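Local coordinates for putative polyketide biosynthesis enoyl-CoA hydratase homolog pksH (Bacillus subtilis, PDB 3HP0), which catalyses the dehydration of the PksL-tethered (S)-3-hydroxy-3-methylglutaryl group to a 3-methylglutaconyl moiety during synthesis of the antibiotic bacillaene, at residues A[88-93]-A[148-153]; A[121-126]-A[209-214]; A[92-97]-A[220-225]. All coordinates share one frame; numbering follows the deposited sequence.

Overall arrangement
The three contacts illustrate how the chemistry of a packing contact changes with its place in the fold. Contacts 1 and 3, their centres about 5 Å apart, both use helix 87-98: it meets helix 148-155 in contact 1 and helix 220-235 in contact 3. Contact 1 is fully buried and almost purely aromatic. Contact 3 is only partly buried, and its methyl packing is mixed with polar groups. Contact 2, its centre farther from the middle of the chain, joins the bend before edge strand 124-127 to helix 204-217 by a single salt bridge. Its lysine also approaches the C-terminal part of helix 87-98, so that helix borders all three.

Contact 1: residues A[88-93]-A[148-153]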
loop_
_atom_site.group_PDB
_atom_site.type_symbol
_atom_site.label_atom_id
_atom_site.label_comp_id
_atom_site.label_asym_id
_atom_site.label_seq_id
_atom_site.Cartn_x
_atom_site.Cartn_y
_atom_site.Cartn_z
ATOM N N PRO A 88 1.803 -1.533 12.811
ATOM C CA PRO A 88 0.663 -0.659 12.523
ATOM C C PRO A 88 0.357 -0.613 11.018
ATOM O O PRO A 88 -0.801 -0.719 10.598
ATOM C CB PRO A 88 1.125 0.689 13.075
ATOM C CG PRO A 88 1.956 0.285 14.248
ATOM C CD PRO A 88 2.774 -0.852 13.684
ATOM N N LEU A 89 1.400 -0.456 10.209
ATOM C CA LEU A 89 1.238 -0.410 8.762
ATOM C C LEU A 89 0.653 -1.729 8.243
ATOM O O LEU A 89 -0.276 -1.735 7.428
ATOM C CB LEU A 89 2.590 -0.158 8.086
ATOM C CG LEU A 89 2.564 -0.101 6.556
ATOM C CD1 LEU A 89 1.730 1.093 6.110
ATOM C CD2 LEU A 89 3.980 0.011 6.004
ATOM N N TYR A 90 1.197 -2.843 8.720
ATOM C CA TYR A 90 0.730 -4.152 8.283
ATOM C C TYR A 90 -0.737 -4.360 8.630
ATOM O O TYR A 90 -1.515 -4.820 7.795
ATOM C CB TYR A 90 1.563 -5.258 8.917
ATOM C CG TYR A 90 1.504 -6.579 8.175
ATOM C CD1 TYR A 90 2.490 -6.920 7.239
ATOM C CD2 TYR A 90 0.479 -7.501 8.422
ATOM C CE1 TYR A 90 2.466 -8.137 6.586
ATOM C CE2 TYR A 90 0.444 -8.733 7.760
ATOM C CZ TYR A 90 1.443 -9.046 6.852
ATOM O OH TYR A 90 1.457 -10.278 6.239
ATOM N N ASP A 91 -1.115 -4.009 9.859
ATOM C CA ASP A 91 -2.498 -4.161 10.306
ATOM C C ASP A 91 -3.447 -3.260 9.541
ATOM O O ASP A 91 -4.604 -3.611 9.333
ATOM C CB ASP A 91 -2.616 -3.893 11.805
ATOM C CG ASP A 91 -2.019 -5.008 12.625
ATOM O OD1 ASP A 91 -2.242 -6.181 12.259
ATOM O OD2 ASP A 91 -1.335 -4.718 13.627
ATOM N N LEU A 92 -2.949 -2.100 9.131
ATOM C CA LEU A 92 -3.734 -1.159 8.344
ATOM C C LEU A 92 -4.051 -1.824 7.001
ATOM O O LEU A 92 -5.210 -1.874 6.573
ATOM C CB LEU A 92 -2.931 0.112 8.112
ATOM C CG LEU A 92 -3.448 1.139 7.106
ATOM C CD1 LEU A 92 -4.880 1.540 7.427
ATOM C CD2 LEU A 92 -2.520 2.340 7.134
ATOM N N TRP A 93 -3.025 -2.354 6.345
ATOM C CA TRP A 93 -3.232 -3.012 5.066
ATOM C C TRP A 93 -4.164 -4.199 5.245
ATOM O O TRP A 93 -4.950 -4.516 4.352
ATOM C CB TRP A 93 -1.901 -3.464 4.466
ATOM C CG TRP A 93 -1.051 -2.317 3.976
ATOM C CD1 TRP A 93 -1.475 -1.055 3.674
ATOM C CD2 TRP A 93 0.353 -2.344 3.703
ATOM N NE1 TRP A 93 -0.422 -0.293 3.231
ATOM C CE2 TRP A 93 0.713 -1.059 3.238
ATOM C CE3 TRP A 93 1.346 -3.329 3.808
ATOM C CZ2 TRP A 93 2.027 -0.730 2.877
ATOM C CZ3 TRP A 93 2.651 -3.004 3.452
ATOM C CH2 TRP A 93 2.979 -1.715 2.992
ATOM N N LEU A 148 5.072 -7.868 0.277
ATOM C CA LEU A 148 5.015 -9.166 -0.402
ATOM C C LEU A 148 3.835 -10.098 -0.189
ATOM O O LEU A 148 3.342 -10.674 -1.156
ATOM C CB LEU A 148 6.326 -9.942 -0.165
ATOM C CG LEU A 148 7.583 -9.282 -0.761
ATOM C CD1 LEU A 148 8.843 -10.063 -0.388
ATOM C CD2 LEU A 148 7.446 -9.206 -2.274
ATOM N N PRO A 149 3.371 -10.283 1.067
ATOM C CA PRO A 149 2.229 -11.189 1.280
ATOM C C PRO A 149 0.961 -10.699 0.571
ATOM O O PRO A 149 0.189 -11.491 0.022
ATOM C CB PRO A 149 2.085 -11.228 2.802
ATOM C CG PRO A 149 3.499 -10.964 3.279
ATOM C CD PRO A 149 3.949 -9.851 2.351
ATOM N N PHE A 150 0.757 -9.389 0.588
ATOM C CA PHE A 150 -0.396 -8.778 -0.078
ATOM C C PHE A 150 -0.217 -8.859 -1.608
ATOM O O PHE A 150 -1.152 -9.201 -2.337
ATOM C CB PHE A 150 -0.532 -7.316 0.367
ATOM C CG PHE A 150 -0.840 -7.152 1.836
ATOM C CD1 PHE A 150 -2.151 -7.266 2.306
ATOM C CD2 PHE A 150 0.187 -6.929 2.757
ATOM C CE1 PHE A 150 -2.433 -7.161 3.659
ATOM C CE2 PHE A 150 -0.088 -6.821 4.125
ATOM C CZ PHE A 150 -1.398 -6.937 4.573
ATOM N N LEU A 151 0.994 -8.560 -2.081
ATOM C CA LEU A 151 1.287 -8.609 -3.507
ATOM C C LEU A 151 1.097 -10.031 -4.013
ATOM O O LEU A 151 0.419 -10.269 -5.025
ATOM C CB LEU A 151 2.730 -8.143 -3.795
ATOM C CG LEU A 151 3.101 -8.101 -5.296
ATOM C CD1 LEU A 151 2.131 -7.180 -6.047
ATOM C CD2 LEU A 151 4.529 -7.607 -5.495
ATOM N N ILE A 152 1.688 -10.975 -3.291
ATOM C CA ILE A 152 1.608 -12.381 -3.644
ATOM C C ILE A 152 0.174 -12.879 -3.707
ATOM O O ILE A 152 -0.177 -13.660 -4.590
ATOM C CB ILE A 152 2.423 -13.236 -2.643
ATOM C CG1 ILE A 152 3.915 -12.976 -2.881
ATOM C CG2 ILE A 152 2.027 -14.731 -2.755
ATOM C CD1 ILE A 152 4.837 -13.764 -1.979
ATOM N N ARG A 153 -0.663 -12.432 -2.776
ATOM C CA ARG A 153 -2.053 -12.867 -2.801
ATOM C C ARG A 153 -2.715 -12.441 -4.126
ATOM O O ARG A 153 -3.607 -13.119 -4.629
ATOM C CB ARG A 153 -2.842 -12.286 -1.617
ATOM C CG ARG A 153 -4.350 -12.556 -1.748
ATOM C CD ARG A 153 -5.230 -11.716 -0.819
ATOM N NE ARG A 153 -6.607 -11.694 -1.323
ATOM C CZ ARG A 153 -7.014 -10.974 -2.372
ATOM N NH1 ARG A 153 -6.156 -10.196 -3.029
ATOM N NH2 ARG A 153 -8.271 -11.059 -2.791
#
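Phe-150 inserts its ring between Tyr-90 and Trp-93, and these three rings carry most of the contact. The edge of Phe-150 points at the face of Tyr-90, with CE2 of Phe-150 lying 3.8 Å from CE1 of Tyr-90 and the ring planes at 57°. Trp-93 meets Phe-150 in two ways. Its CB sits over the phenyl face, a CH-pi contact in which CB approaches Phe-150 CZ to 3.5 Å, while the indole turns its edge to that ring in a nearly perpendicular T-shaped pair (81°). Pro-149 lies at the edge of the Tyr-90 ring, near its plane, with CB 3.6 Å from OH of Tyr-90. With CG of Tyr-90 anti to the backbone N (chi1 -159°), the ring extends across to helix 148-155, and its hydroxyl finds a polar partner in the carbonyl O of Val-221. Behind these groups the helix axes run roughly parallel, 11.6 Å apart, a gap filled by aromatic side chains. Phe-118 adds an edge-to-face partner to Trp-93, whose side chain lies about 10 Å from that of the active-site residue Glu-137. The result is a buried aromatic cluster joining two helices of the crotonase fold.

Contact 2: residues A[121-126]-A[209-214]; sequences ATDIAI and HYKQFM
Asp-123 and Lys-211 bring the two backbones nearest, yet their CA atoms remain 9.3 Å apart, a distance that side chains must bridge. One segment leaves helix 115-121 at Thr-122, bends through Asp-123 and enters strand 124-127; the other lies within helix 204-217. Both contributing residues direct their CB toward the opposite segment, and the side chains approach from opposite directions. The lysine does most of the spanning, although its chain is not fully extended: a bend at chi3 (-61°), together with one at chi2, brings the ammonium group to the carboxylate. There NZ of Lys-211 forms a short salt bridge of 2.6 Å to OD2 of Asp-123, which receives it through its syn lone pair, on the side of the other oxygen. OD1 of Asp-123 stands farther from NZ of Lys-211, at 3.2 Å, so the approach is lopsided rather than evenly forked. The second partners also matter. OD2 accepts the backbone N-H of Thr-103, and NZ donates to the carbonyl O of Tyr-101, so the ion pair is tied to the start of strand 102-107 and the residue just before it. That strand is the neighbour of 124-127 in the main sheet, and the bridge therefore lies where the edge of the sheet, the end of helix 115-121 and the flank of helix 204-217 come together.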
loop_
_atom_site.group_PDB
_atom_site.type_symbol
_atom_site.label_atom_id
_atom_site.label_comp_id
_atom_site.label_asym_id
_atom_site.label_seq_id
_atom_site.Cartn_x
_atom_site.Cartn_y
_atom_site.Cartn_z
ATOM N N ALA A 121 -3.382 -4.417 -1.129
ATOM C CA ALA A 121 -4.307 -4.689 -0.039
ATOM C C ALA A 121 -5.763 -4.321 -0.300
ATOM O O ALA A 121 -6.669 -5.012 0.187
ATOM C CB ALA A 121 -3.826 -3.983 1.220
ATOM N N THR A 122 -5.997 -3.242 -1.051
ATOM C CA THR A 122 -7.355 -2.821 -1.322
ATOM C C THR A 122 -8.104 -3.930 -2.038
ATOM O O THR A 122 -7.502 -4.731 -2.755
ATOM C CB THR A 122 -7.401 -1.494 -2.154
ATOM O OG1 THR A 122 -6.772 -1.664 -3.437
ATOM C CG2 THR A 122 -6.689 -0.375 -1.379
ATOM N N ASP A 123 -9.411 -3.998 -1.810
ATOM C CA ASP A 123 -10.257 -5.013 -2.437
ATOM C C ASP A 123 -10.257 -4.857 -3.954
ATOM O O ASP A 123 -10.380 -5.840 -4.682
ATOM C CB ASP A 123 -11.702 -4.880 -1.961
ATOM C CG ASP A 123 -11.871 -5.203 -0.493
ATOM O OD1 ASP A 123 -11.543 -6.342 -0.090
ATOM O OD2 ASP A 123 -12.345 -4.320 0.252
ATOM N N ILE A 124 -10.137 -3.605 -4.404
ATOM C CA ILE A 124 -10.144 -3.261 -5.818
ATOM C C ILE A 124 -9.155 -2.147 -6.126
ATOM O O ILE A 124 -9.147 -1.100 -5.467
ATOM C CB ILE A 124 -11.538 -2.787 -6.259
ATOM C CG1 ILE A 124 -12.544 -3.918 -6.044
ATOM C CG2 ILE A 124 -11.497 -2.303 -7.720
ATOM C CD1 ILE A 124 -13.940 -3.574 -6.469
ATOM N N ALA A 125 -8.333 -2.366 -7.145
ATOM C CA ALA A 125 -7.337 -1.379 -7.531
ATOM C C ALA A 125 -7.513 -0.977 -8.992
ATOM O O ALA A 125 -7.454 -1.820 -9.883
ATOM C CB ALA A 125 -5.932 -1.936 -7.301
ATOM N N ILE A 126 -7.732 0.312 -9.223
ATOM C CA ILE A 126 -7.904 0.821 -10.584
ATOM C C ILE A 126 -6.820 1.848 -10.928
ATOM O O ILE A 126 -6.244 2.487 -10.052
ATOM C CB ILE A 126 -9.283 1.489 -10.758
ATOM C CG1 ILE A 126 -9.341 2.777 -9.950
ATOM C CG2 ILE A 126 -10.379 0.555 -10.275
ATOM C CD1 ILE A 126 -10.628 3.513 -10.110
ATOM N N HIS A 209 -20.155 -9.504 5.756
ATOM C CA HIS A 209 -20.245 -10.952 5.899
ATOM C C HIS A 209 -19.499 -11.649 4.771
ATOM O O HIS A 209 -18.898 -12.692 4.983
ATOM C CB HIS A 209 -21.701 -11.411 5.886
ATOM C CG HIS A 209 -22.439 -11.125 7.156
ATOM N ND1 HIS A 209 -22.073 -11.669 8.369
ATOM C CD2 HIS A 209 -23.542 -10.374 7.396
ATOM C CE1 HIS A 209 -22.920 -11.269 9.301
ATOM N NE2 HIS A 209 -23.820 -10.484 8.736
ATOM N N TYR A 210 -19.546 -11.076 3.572
ATOM C CA TYR A 210 -18.859 -11.668 2.437
ATOM C C TYR A 210 -17.348 -11.576 2.640
ATOM O O TYR A 210 -16.631 -12.564 2.443
ATOM C CB TYR A 210 -19.261 -10.981 1.118
ATOM C CG TYR A 210 -18.308 -11.325 -0.005
ATOM C CD1 TYR A 210 -18.150 -12.646 -0.429
ATOM C CD2 TYR A 210 -17.458 -10.361 -0.539
ATOM C CE1 TYR A 210 -17.165 -13.003 -1.336
ATOM C CE2 TYR A 210 -16.460 -10.708 -1.455
ATOM C CZ TYR A 210 -16.321 -12.030 -1.840
ATOM O OH TYR A 210 -15.312 -12.389 -2.694
ATOM N N LYS A 211 -16.858 -10.405 3.050
ATOM C CA LYS A 211 -15.424 -10.266 3.273
ATOM C C LYS A 211 -14.961 -11.136 4.441
ATOM O O LYS A 211 -13.871 -11.704 4.384
ATOM C CB LYS A 211 -15.021 -8.795 3.483
ATOM C CG LYS A 211 -15.384 -7.905 2.281
ATOM C CD LYS A 211 -14.276 -6.960 1.861
ATOM C CE LYS A 211 -13.907 -5.988 2.964
ATOM N NZ LYS A 211 -12.710 -5.158 2.669
ATOM N N GLN A 212 -15.776 -11.271 5.488
ATOM C CA GLN A 212 -15.366 -12.113 6.608
ATOM C C GLN A 212 -15.181 -13.536 6.118
ATOM O O GLN A 212 -14.215 -14.202 6.473
ATOM C CB GLN A 212 -16.389 -12.080 7.753
ATOM C CG GLN A 212 -16.532 -10.699 8.375
ATOM C CD GLN A 212 -17.491 -10.675 9.557
ATOM O OE1 GLN A 212 -18.290 -11.605 9.748
ATOM N NE2 GLN A 212 -17.426 -9.604 10.354
ATOM N N PHE A 213 -16.101 -13.994 5.282
ATOM C CA PHE A 213 -16.019 -15.340 4.720
ATOM C C PHE A 213 -14.714 -15.546 3.910
ATOM O O PHE A 213 -14.028 -16.557 4.082
ATOM C CB PHE A 213 -17.236 -15.587 3.828
ATOM C CG PHE A 213 -17.150 -16.845 3.027
ATOM C CD1 PHE A 213 -17.360 -18.075 3.627
ATOM C CD2 PHE A 213 -16.822 -16.800 1.673
ATOM C CE1 PHE A 213 -17.247 -19.250 2.899
ATOM C CE2 PHE A 213 -16.707 -17.959 0.942
ATOM C CZ PHE A 213 -16.920 -19.195 1.555
HETATM N N MSE A 214 -14.384 -14.599 3.029
HETATM C CA MSE A 214 -13.155 -14.704 2.230
HETATM C C MSE A 214 -11.939 -14.732 3.168
HETATM O O MSE A 214 -10.977 -15.453 2.920
HETATM C CB MSE A 214 -13.015 -13.526 1.235
HETATM C CG MSE A 214 -13.949 -13.595 0.039
HETATM SE SE MSE A 214 -13.681 -15.195 -1.082
HETATM C CE MSE A 214 -12.824 -14.324 -2.633
#

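Contact 3: residues A[92-97]-A[220-225]; sequences LWMKLQ and QVSRAK
Met-94 and Val-221 supply the apolar part of this contact, between helices that run antiparallel (165°) with axes 11.1 Å apart. Met-94, present as selenomethionine, projects across the gap, and the bend at its last torsion (chi3 86°) turns the terminal methyl against the facing helix. That methyl, CE, lies 3.4 Å from CG1 of Val-221 and 3.3 Å from CB of Ser-222, so it sits in the corner formed by the two residues, close also to the backbone N of Ser-222. The Met-94 and Val-221 side chains lie alongside each other, pointing opposite ways, which also brings the methionine CG near CG1. A second group of contacts sets polar atoms against apolar ones. The amide of Gln-97 comes obliquely to the other branch of Val-221, its OE1 standing 3.3 Å from CG2, a van der Waals approach; the two valine methyls are thus divided between Met-94 and Gln-97. Ser-222 offers Met-94 its CB, whereas its OG is hydrogen-bonded to the carbonyl O of His-219, just ahead of helix 220-235. Charge enters at the flank, where the extended Lys-225 carries NZ to salt bridges with Asp-91 and Glu-87. No hydrogen bond links the two segments, so they meet by van der Waals packing; polar ties between the same helices come from Lys-225 and from the Tyr-90 hydroxyl on Val-221 O.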
loop_
_atom_site.group_PDB
_atom_site.type_symbol
_atom_site.label_atom_id
_atom_site.label_comp_id
_atom_site.label_asym_id
_atom_site.label_seq_id
_atom_site.Cartn_x
_atom_site.Cartn_y
_atom_site.Cartn_z
ATOM N N LEU A 92 -2.949 -2.100 9.131
ATOM C CA LEU A 92 -3.734 -1.159 8.344
ATOM C C LEU A 92 -4.051 -1.824 7.001
ATOM O O LEU A 92 -5.210 -1.874 6.573
ATOM C CB LEU A 92 -2.931 0.112 8.112
ATOM C CG LEU A 92 -3.448 1.139 7.106
ATOM C CD1 LEU A 92 -4.880 1.540 7.427
ATOM C CD2 LEU A 92 -2.520 2.340 7.134
ATOM N N TRP A 93 -3.025 -2.354 6.345
ATOM C CA TRP A 93 -3.232 -3.012 5.066
ATOM C C TRP A 93 -4.164 -4.199 5.245
ATOM O O TRP A 93 -4.950 -4.516 4.352
ATOM C CB TRP A 93 -1.901 -3.464 4.466
ATOM C CG TRP A 93 -1.051 -2.317 3.976
ATOM C CD1 TRP A 93 -1.475 -1.055 3.674
ATOM C CD2 TRP A 93 0.353 -2.344 3.703
ATOM N NE1 TRP A 93 -0.422 -0.293 3.231
ATOM C CE2 TRP A 93 0.713 -1.059 3.238
ATOM C CE3 TRP A 93 1.346 -3.329 3.808
ATOM C CZ2 TRP A 93 2.027 -0.730 2.877
ATOM C CZ3 TRP A 93 2.651 -3.004 3.452
ATOM C CH2 TRP A 93 2.979 -1.715 2.992
HETATM N N MSE A 94 -4.086 -4.849 6.407
HETATM C CA MSE A 94 -4.957 -5.991 6.686
HETATM C C MSE A 94 -6.397 -5.519 6.848
HETATM O O MSE A 94 -7.331 -6.176 6.403
HETATM C CB MSE A 94 -4.530 -6.713 7.961
HETATM C CG MSE A 94 -3.227 -7.474 7.847
HETATM SE SE MSE A 94 -3.111 -8.892 9.182
HETATM C CE MSE A 94 -4.034 -10.277 8.185
ATOM N N LYS A 95 -6.561 -4.366 7.482
ATOM C CA LYS A 95 -7.878 -3.788 7.727
ATOM C C LYS A 95 -8.562 -3.531 6.378
ATOM O O LYS A 95 -9.748 -3.831 6.197
ATOM C CB LYS A 95 -7.724 -2.473 8.498
ATOM C CG LYS A 95 -8.894 -2.091 9.385
ATOM C CD LYS A 95 -8.949 -2.991 10.612
ATOM C CE LYS A 95 -9.668 -2.314 11.780
ATOM N NZ LYS A 95 -9.607 -3.125 13.044
ATOM N N LEU A 96 -7.806 -2.967 5.439
ATOM C CA LEU A 96 -8.324 -2.682 4.112
ATOM C C LEU A 96 -8.922 -3.932 3.497
ATOM O O LEU A 96 -9.929 -3.857 2.799
ATOM C CB LEU A 96 -7.210 -2.158 3.208
ATOM C CG LEU A 96 -6.904 -0.661 3.138
ATOM C CD1 LEU A 96 -7.590 0.122 4.239
ATOM C CD2 LEU A 96 -5.405 -0.497 3.199
ATOM N N GLN A 97 -8.304 -5.082 3.755
ATOM C CA GLN A 97 -8.804 -6.347 3.215
ATOM C C GLN A 97 -9.919 -6.966 4.054
ATOM O O GLN A 97 -10.671 -7.817 3.574
ATOM C CB GLN A 97 -7.700 -7.395 3.169
ATOM C CG GLN A 97 -6.516 -7.104 2.330
ATOM C CD GLN A 97 -5.761 -8.378 2.015
ATOM O OE1 GLN A 97 -5.210 -9.028 2.912
ATOM N NE2 GLN A 97 -5.746 -8.756 0.741
ATOM N N GLN A 220 -3.435 -16.603 4.507
ATOM C CA GLN A 220 -2.141 -16.319 3.900
ATOM C C GLN A 220 -1.495 -15.044 4.445
ATOM O O GLN A 220 -0.363 -15.066 4.910
ATOM C CB GLN A 220 -2.337 -16.194 2.397
ATOM C CG GLN A 220 -1.092 -16.219 1.571
ATOM C CD GLN A 220 -1.303 -15.551 0.223
ATOM O OE1 GLN A 220 -2.313 -15.783 -0.448
ATOM N NE2 GLN A 220 -0.346 -14.713 -0.178
ATOM N N VAL A 221 -2.226 -13.934 4.382
ATOM C CA VAL A 221 -1.725 -12.653 4.856
ATOM C C VAL A 221 -1.378 -12.625 6.344
ATOM O O VAL A 221 -0.256 -12.262 6.716
ATOM C CB VAL A 221 -2.732 -11.515 4.568
ATOM C CG1 VAL A 221 -2.268 -10.223 5.259
ATOM C CG2 VAL A 221 -2.851 -11.297 3.058
ATOM N N SER A 222 -2.336 -12.998 7.193
ATOM C CA SER A 222 -2.094 -13.009 8.639
ATOM C C SER A 222 -1.022 -14.030 9.054
ATOM O O SER A 222 -0.204 -13.765 9.931
ATOM C CB SER A 222 -3.402 -13.285 9.399
ATOM O OG SER A 222 -3.943 -14.545 9.054
ATOM N N ARG A 223 -1.022 -15.187 8.403
ATOM C CA ARG A 223 -0.064 -16.237 8.714
ATOM C C ARG A 223 1.391 -15.825 8.484
ATOM O O ARG A 223 2.306 -16.351 9.118
ATOM C CB ARG A 223 -0.381 -17.481 7.880
ATOM C CG ARG A 223 0.600 -18.619 8.083
ATOM C CD ARG A 223 0.221 -19.847 7.271
ATOM N NE ARG A 223 -1.128 -20.312 7.575
ATOM C CZ ARG A 223 -1.623 -21.483 7.183
ATOM N NH1 ARG A 223 -0.874 -22.320 6.468
ATOM N NH2 ARG A 223 -2.870 -21.817 7.502
ATOM N N ALA A 224 1.602 -14.874 7.581
ATOM C CA ALA A 224 2.941 -14.414 7.250
ATOM C C ALA A 224 3.380 -13.170 8.012
ATOM O O ALA A 224 4.552 -12.808 7.967
ATOM C CB ALA A 224 3.024 -14.142 5.748
ATOM N N LYS A 225 2.451 -12.526 8.713
ATOM C CA LYS A 225 2.741 -11.288 9.432
ATOM C C LYS A 225 3.994 -11.259 10.310
ATOM O O LYS A 225 4.863 -10.383 10.141
ATOM C CB LYS A 225 1.536 -10.876 10.276
ATOM C CG LYS A 225 1.740 -9.559 10.984
ATOM C CD LYS A 225 0.582 -9.253 11.907
ATOM C CE LYS A 225 0.807 -7.934 12.636
ATOM N NZ LYS A 225 -0.361 -7.558 13.480
#